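Local coordinates for protein phytoene synthase (Enterococcus hirae, PDB 5IYS) that probably couples two farnesyl diphosphate molecules head to head, as a dehydrosqualene synthase that depends on magnesium, at residues 238-243 against 284-289; 249-254 against 268-273. One frame throughout, in Å; residues are numbered along the deposited sequence.

Contact 1 of 2, residues 238-243 against 284-289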
loop_
_atom_site.group_PDB
_atom_site.type_symbol
_atom_site.label_atom_id
_atom_site.label_comp_id
_atom_site.label_asym_id
_atom_site.label_seq_id
_atom_site.Cartn_x
_atom_site.Cartn_y
_atom_site.Cartn_z
ATOM N N CYS A 238 12.047 5.506 -13.248
ATOM C CA CYS A 238 11.158 5.100 -12.146
ATOM C C CYS A 238 10.534 3.729 -12.352
ATOM O O CYS A 238 9.851 3.206 -11.477
ATOM C CB CYS A 238 10.043 6.126 -11.925
ATOM S SG CYS A 238 10.660 7.756 -11.419
ATOM N N ARG A 239 10.667 3.166 -13.552
ATOM C CA ARG A 239 9.999 1.911 -13.831
ATOM C C ARG A 239 10.475 0.706 -13.029
ATOM O O ARG A 239 9.672 -0.124 -12.642
ATOM C CB ARG A 239 10.129 1.591 -15.322
ATOM C CG ARG A 239 9.328 2.569 -16.155
ATOM C CD ARG A 239 9.422 2.150 -17.642
ATOM N NE ARG A 239 8.959 3.267 -18.442
ATOM C CZ ARG A 239 9.329 3.508 -19.689
ATOM N NH1 ARG A 239 10.205 2.714 -20.288
ATOM N NH2 ARG A 239 8.768 4.519 -20.340
ATOM N N GLN A 240 11.785 0.512 -12.944
ATOM C CA GLN A 240 12.345 -0.645 -12.236
ATOM C C GLN A 240 11.864 -0.652 -10.783
ATOM O O GLN A 240 11.414 -1.686 -10.269
ATOM C CB GLN A 240 13.877 -0.538 -12.295
ATOM C CG GLN A 240 14.667 -1.601 -11.536
ATOM C CD GLN A 240 14.388 -3.018 -11.986
ATOM O OE1 GLN A 240 14.217 -3.293 -13.186
ATOM N NE2 GLN A 240 14.475 -3.946 -11.043
ATOM N N ALA A 241 11.858 0.512 -10.150
ATOM C CA ALA A 241 11.420 0.593 -8.728
ATOM C C ALA A 241 9.929 0.291 -8.584
ATOM O O ALA A 241 9.520 -0.498 -7.721
ATOM C CB ALA A 241 11.761 1.985 -8.155
ATOM N N LEU A 242 9.101 0.857 -9.463
ATOM C CA LEU A 242 7.677 0.655 -9.294
ATOM C C LEU A 242 7.270 -0.785 -9.608
ATOM O O LEU A 242 6.463 -1.390 -8.914
ATOM C CB LEU A 242 6.920 1.622 -10.218
ATOM C CG LEU A 242 5.408 1.404 -10.271
ATOM C CD1 LEU A 242 4.727 1.663 -8.962
ATOM C CD2 LEU A 242 4.799 2.267 -11.401
ATOM N N ALA A 243 7.735 -1.325 -10.735
ATOM C CA ALA A 243 7.501 -2.732 -11.024
ATOM C C ALA A 243 8.031 -3.682 -9.955
ATOM O O ALA A 243 7.374 -4.668 -9.580
ATOM C CB ALA A 243 8.090 -3.064 -12.415
ATOM N N SER A 284 14.013 -7.930 -16.788
ATOM C CA SER A 284 13.723 -8.597 -18.051
ATOM C C SER A 284 12.361 -8.160 -18.575
ATOM O O SER A 284 12.197 -7.942 -19.777
ATOM C CB SER A 284 13.749 -10.133 -17.930
ATOM O OG SER A 284 15.041 -10.560 -17.554
ATOM N N TYR A 285 11.374 -8.129 -17.683
ATOM C CA TYR A 285 10.003 -7.793 -18.033
ATOM C C TYR A 285 9.868 -6.395 -18.645
ATOM O O TYR A 285 9.138 -6.205 -19.633
ATOM C CB TYR A 285 9.086 -7.979 -16.817
ATOM C CG TYR A 285 7.717 -7.379 -16.997
ATOM C CD1 TYR A 285 6.744 -8.019 -17.747
ATOM C CD2 TYR A 285 7.414 -6.147 -16.439
ATOM C CE1 TYR A 285 5.493 -7.436 -17.930
ATOM C CE2 TYR A 285 6.202 -5.556 -16.646
ATOM C CZ TYR A 285 5.240 -6.209 -17.362
ATOM O OH TYR A 285 4.039 -5.575 -17.532
ATOM N N LEU A 286 10.627 -5.437 -18.110
ATOM C CA LEU A 286 10.543 -4.067 -18.567
ATOM C C LEU A 286 11.093 -3.863 -19.975
ATOM O O LEU A 286 10.598 -3.001 -20.699
ATOM C CB LEU A 286 11.231 -3.116 -17.588
ATOM C CG LEU A 286 10.400 -3.033 -16.302
ATOM C CD1 LEU A 286 11.080 -2.149 -15.268
ATOM C CD2 LEU A 286 8.991 -2.510 -16.599
ATOM N N LYS A 287 12.076 -4.669 -20.371
ATOM C CA LYS A 287 12.573 -4.636 -21.744
ATOM C C LYS A 287 11.449 -4.807 -22.771
ATOM O O LYS A 287 11.545 -4.286 -23.876
ATOM C CB LYS A 287 13.634 -5.713 -21.968
ATOM C CG LYS A 287 14.975 -5.419 -21.326
ATOM C CD LYS A 287 15.796 -6.700 -21.197
ATOM C CE LYS A 287 17.288 -6.460 -21.439
ATOM N NZ LYS A 287 17.849 -5.385 -20.567
ATOM N N SER A 288 10.387 -5.526 -22.411
ATOM C CA SER A 288 9.211 -5.656 -23.275
ATOM C C SER A 288 8.326 -4.413 -23.365
ATOM O O SER A 288 7.276 -4.442 -24.013
ATOM C CB SER A 288 8.350 -6.843 -22.849
ATOM O OG SER A 288 7.446 -6.487 -21.815
ATOM N N TYR A 289 8.711 -3.340 -22.677
ATOM C CA TYR A 289 8.292 -2.000 -23.085
ATOM C C TYR A 289 9.453 -1.298 -23.779
ATOM O O TYR A 289 10.464 -1.941 -24.072
ATOM C CB TYR A 289 7.787 -1.179 -21.892
ATOM C CG TYR A 289 6.682 -1.868 -21.131
ATOM C CD1 TYR A 289 6.954 -2.992 -20.363
ATOM C CD2 TYR A 289 5.352 -1.479 -21.280
ATOM C CE1 TYR A 289 5.953 -3.670 -19.710
ATOM C CE2 TYR A 289 4.343 -2.135 -20.598
ATOM C CZ TYR A 289 4.662 -3.215 -19.795
ATOM O OH TYR A 289 3.694 -3.896 -19.096
ATOM O OXT TYR A 289 9.386 -0.108 -24.095
HETATM O O HOH W 1 10.607 -0.210 -19.786
#
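The flat amide of Gln240 turns its oxygen to Leu286, OE1 lying 3.9 Å from CD1 where the two side chains pass at a slant. Its nitrogen NE2 is gripped twice, by Gln36 OE1 and by Leu279 O of helix 272-287, so the rotation of the amide is fixed and the oxygen is held near the leucine. The guanidinium of Arg239 reaches the partner segment through water: NH1 gives a bond of 3.0 Å to water 1, and that water donates to Leu286 O at 2.9 Å. NE of the same group binds Ile234 O, next to the start of its own helix. Tyr289, the C-terminal residue, has Leu286 O and Tyr285 CZ at its ring edge, both in the ring plane.

All of this belongs to the all-helical isoprenyl synthase fold, and here the end of its last helix, 272-287, packs against the first turns of helix 236-258. Leu286 does the apolar work. With chi2 at 177° the CD1 branch points straight on from CA and CB, and this one of its two methyls meets the backbone of the other helix: it sits 3.6 Å from Arg239 O and 3.6 Å from Gln240 N. Arg239 CB flanks the same methyl at 3.9 Å, and Ala243 CB, one turn on, closes in at 4.2 Å from Leu286 CD1. Ala243 also rests on Val282, while the ring of Tyr285 meets Phe247 with the planes about 50° apart.

Contact 2 of 2, residues 249-254 against 268-273. With FPS (S-[(2E,6E)-3,7,11-trimethyldodeca-2,6,10-trienyl] trihydrogen thiodiphosphate), chain G; SO4 (sulfate ion), chain C.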
loop_
_atom_site.group_PDB
_atom_site.type_symbol
_atom_site.label_atom_id
_atom_site.label_comp_id
_atom_site.label_asym_id
_atom_site.label_seq_id
_atom_site.Cartn_x
_atom_site.Cartn_y
_atom_site.Cartn_z
ATOM N N TYR A 249 5.341 -7.405 -3.908
ATOM C CA TYR A 249 4.121 -7.511 -3.120
ATOM C C TYR A 249 3.240 -8.671 -3.620
ATOM O O TYR A 249 2.740 -9.452 -2.811
ATOM C CB TYR A 249 3.360 -6.180 -3.061
ATOM C CG TYR A 249 2.725 -5.988 -1.713
ATOM C CD1 TYR A 249 3.501 -5.674 -0.604
ATOM C CD2 TYR A 249 1.373 -6.240 -1.530
ATOM C CE1 TYR A 249 2.928 -5.482 0.630
ATOM C CE2 TYR A 249 0.770 -6.061 -0.287
ATOM C CZ TYR A 249 1.564 -5.704 0.782
ATOM O OH TYR A 249 1.000 -5.560 2.013
ATOM N N ARG A 250 3.140 -8.827 -4.939
ATOM C CA ARG A 250 2.269 -9.838 -5.553
ATOM C C ARG A 250 2.710 -11.253 -5.199
ATOM O O ARG A 250 1.903 -12.186 -5.148
ATOM C CB ARG A 250 2.299 -9.721 -7.085
ATOM C CG ARG A 250 1.445 -10.782 -7.774
ATOM C CD ARG A 250 1.337 -10.493 -9.277
ATOM N NE ARG A 250 2.667 -10.594 -9.875
ATOM C CZ ARG A 250 2.917 -10.402 -11.165
ATOM N NH1 ARG A 250 1.921 -10.067 -11.978
ATOM N NH2 ARG A 250 4.168 -10.466 -11.620
ATOM N N GLU A 251 4.025 -11.422 -5.125
ATOM C CA GLU A 251 4.635 -12.697 -4.728
ATOM C C GLU A 251 4.097 -13.289 -3.438
ATOM O O GLU A 251 4.033 -14.516 -3.287
ATOM C CB GLU A 251 6.167 -12.527 -4.647
ATOM C CG GLU A 251 6.889 -13.790 -4.169
ATOM C CD GLU A 251 6.972 -14.879 -5.227
ATOM O OE1 GLU A 251 6.600 -14.636 -6.395
ATOM O OE2 GLU A 251 7.367 -16.013 -4.866
ATOM N N GLN A 252 3.597 -12.447 -2.536
ATOM C CA GLN A 252 3.000 -12.991 -1.322
ATOM C C GLN A 252 1.777 -13.871 -1.536
ATOM O O GLN A 252 1.465 -14.708 -0.679
ATOM C CB GLN A 252 2.673 -11.893 -0.309
ATOM C CG GLN A 252 3.901 -11.027 -0.028
ATOM C CD GLN A 252 3.562 -9.842 0.834
ATOM O OE1 GLN A 252 3.789 -9.859 2.046
ATOM N NE2 GLN A 252 2.858 -8.883 0.250
ATOM N N LEU A 253 1.069 -13.675 -2.647
ATOM C CA LEU A 253 -0.006 -14.607 -2.991
ATOM C C LEU A 253 0.549 -16.025 -3.174
ATOM O O LEU A 253 -0.061 -16.996 -2.725
ATOM C CB LEU A 253 -0.759 -14.159 -4.252
ATOM C CG LEU A 253 -1.449 -12.780 -4.154
ATOM C CD1 LEU A 253 -1.984 -12.440 -5.533
ATOM C CD2 LEU A 253 -2.587 -12.800 -3.150
ATOM N N ASN A 254 1.647 -16.155 -3.902
ATOM C CA ASN A 254 2.238 -17.481 -4.137
ATOM C C ASN A 254 2.776 -18.153 -2.890
ATOM O O ASN A 254 2.684 -19.371 -2.743
ATOM C CB ASN A 254 3.315 -17.414 -5.213
ATOM C CG ASN A 254 2.725 -17.443 -6.604
ATOM O OD1 ASN A 254 1.551 -17.760 -6.788
ATOM N ND2 ASN A 254 3.514 -17.048 -7.587
ATOM N N ASN A 268 6.572 -11.558 5.948
ATOM C CA ASN A 268 8.026 -11.657 5.984
ATOM C C ASN A 268 8.438 -13.047 5.522
ATOM O O ASN A 268 9.402 -13.614 6.039
ATOM C CB ASN A 268 8.538 -11.410 7.409
ATOM C CG ASN A 268 8.207 -10.015 7.916
ATOM O OD1 ASN A 268 8.440 -9.009 7.234
ATOM N ND2 ASN A 268 7.671 -9.948 9.128
ATOM N N LYS A 269 7.697 -13.601 4.560
ATOM C CA LYS A 269 8.009 -14.934 4.043
ATOM C C LYS A 269 8.675 -14.918 2.671
ATOM O O LYS A 269 9.111 -15.960 2.183
ATOM C CB LYS A 269 6.780 -15.845 4.017
ATOM C CG LYS A 269 6.327 -16.320 5.382
ATOM C CD LYS A 269 7.395 -17.208 6.011
ATOM C CE LYS A 269 6.951 -17.730 7.374
ATOM N NZ LYS A 269 6.152 -18.979 7.240
ATOM N N VAL A 270 8.703 -13.748 2.036
ATOM C CA VAL A 270 9.479 -13.573 0.812
ATOM C C VAL A 270 10.959 -13.316 1.115
ATOM O O VAL A 270 11.336 -12.276 1.654
ATOM C CB VAL A 270 8.894 -12.448 -0.061
ATOM C CG1 VAL A 270 9.668 -12.317 -1.379
ATOM C CG2 VAL A 270 7.410 -12.741 -0.325
ATOM N N SER A 271 11.806 -14.265 0.755
ATOM C CA SER A 271 13.207 -14.161 1.149
ATOM C C SER A 271 13.903 -13.041 0.373
ATOM O O SER A 271 13.463 -12.598 -0.712
ATOM C CB SER A 271 13.930 -15.503 1.001
ATOM O OG SER A 271 14.046 -15.816 -0.376
ATOM N N HIS A 272 14.999 -12.573 0.956
ATOM C CA HIS A 272 15.893 -11.669 0.242
ATOM C C HIS A 272 16.296 -12.307 -1.085
ATOM O O HIS A 272 16.370 -11.627 -2.115
ATOM C CB HIS A 272 17.139 -11.393 1.074
ATOM C CG HIS A 272 18.170 -10.594 0.343
ATOM N ND1 HIS A 272 19.241 -11.176 -0.305
ATOM C CD2 HIS A 272 18.239 -9.267 0.078
ATOM C CE1 HIS A 272 19.970 -10.231 -0.872
ATOM N NE2 HIS A 272 19.400 -9.062 -0.633
ATOM N N TYR A 273 16.625 -13.597 -1.051
ATOM C CA TYR A 273 16.987 -14.297 -2.278
ATOM C C TYR A 273 15.874 -14.150 -3.335
ATOM O O TYR A 273 16.137 -13.897 -4.500
ATOM C CB TYR A 273 17.233 -15.781 -1.961
ATOM C CG TYR A 273 17.568 -16.645 -3.151
ATOM C CD1 TYR A 273 18.888 -16.745 -3.602
ATOM C CD2 TYR A 273 16.605 -17.439 -3.754
ATOM C CE1 TYR A 273 19.234 -17.627 -4.623
ATOM C CE2 TYR A 273 16.934 -18.289 -4.820
ATOM C CZ TYR A 273 18.256 -18.394 -5.231
ATOM O OH TYR A 273 18.594 -19.281 -6.236
HETATM C C1 FPS G . 1.545 -2.299 2.590
HETATM S S1 FPS G . 2.385 -1.156 3.619
HETATM C C2 FPS G . 1.019 -1.411 1.476
HETATM C C3 FPS G . -0.157 -1.591 0.850
HETATM C C4 FPS G . -1.048 -2.745 1.204
HETATM C C5 FPS G . -0.609 -0.656 -0.255
HETATM C C6 FPS G . 0.354 0.488 -0.570
HETATM C C7 FPS G . -0.025 1.080 -1.913
HETATM C C8 FPS G . 0.896 1.531 -2.784
HETATM C C10 FPS G . 0.389 2.213 -4.036
HETATM C C9 FPS G . 2.382 1.449 -2.531
HETATM C C11 FPS G . 0.982 1.515 -5.263
HETATM C C12 FPS G . 0.646 2.277 -6.534
HETATM C C13 FPS G . 1.445 3.204 -7.110
HETATM C C14 FPS G . 1.017 3.870 -8.391
HETATM C C15 FPS G . 2.784 3.578 -6.527
HETATM P PA FPS G . 3.747 -2.100 4.850
HETATM O O1A FPS G . 4.843 -1.202 5.222
HETATM O O2A FPS G . 2.858 -2.310 6.185
HETATM O O3A FPS G . 4.201 -3.560 4.392
HETATM P PB FPS G . 3.250 -4.783 4.881
HETATM O O1B FPS G . 3.777 -5.390 6.152
HETATM O O2B FPS G . 3.222 -5.696 3.678
HETATM O O3B FPS G . 1.827 -4.365 5.183
HETATM S S SO4 C . 13.320 -19.005 -1.204
HETATM O O1 SO4 C . 13.340 -20.460 -1.044
HETATM O O2 SO4 C . 12.461 -18.416 -0.182
HETATM O O3 SO4 C . 12.846 -18.648 -2.542
HETATM O O4 SO4 C . 14.666 -18.482 -0.998
HETATM O O HOH W 2 5.394 -12.720 3.123
#
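Gln252 meets Val270 where helix 236-258 packs against the residues leading into helix 272-287, the final helix pair of this isoprenyl synthase fold. From CB the chain sets off with chi1 at -53°, CG standing anti to the carbonyl carbon, and this brings CG to 3.9 Å from Val270 CG2; the two side chains cross there at about a right angle. The same valine methyl also touches Glu251 CG, at 4.0 Å, so it sits against the CG atoms of two consecutive helix residues. Beyond CG the glutamine runs straight, and its amide folds back over its own helix. NE2 donates to Tyr249 O at 3.1 Å, nearly straight at 163°, on a carbonyl lone pair and almost in the amide plane; Gln252 N uses the same acceptor. NE2 also lies 3.2 Å above the plane of the Tyr249 ring, over its centre. The other end of the amide, OE1, takes a hydrogen bond from Arg172, itself bonded to the ligand FPS, and a weak one at 3.5 Å from water 2, which accepts from Lys269 N.

With Gln252 packed on its ring, Tyr249 OH donates a hydrogen bond to FPS O2B at 2.8 Å and is also bonded to Asn169. Glu251 sends its carboxylate to Arg274 in a salt bridge at the start of helix 272-287. Ser271 is the N-cap of that helix, its OG bonded to Arg274 N and donating to sulfate oxygen O4 at 2.8 Å.

Contact 1 and contact 2 are two places where helix 236-258 meets helix 272-287 or the residues leading into it; their centres are 19 Å apart and their nearest atoms about 7 Å. Each contributes to the same FPS pocket from helix 236-258, at different ends of the ligand. In segment 238-243, Leu242 CD1 lies 3.7 Å from FPS C15 in the hydrocarbon tail, whereas 249-254 serves the diphosphate. Contact 2 is also nearer the metal chemistry: the Gln252 side chain is about 6 Å from that of the magnesium ligand Asn169 and about 10 Å from a bound magnesium. Asp56 and Asp60 bind magnesium ions in this structure.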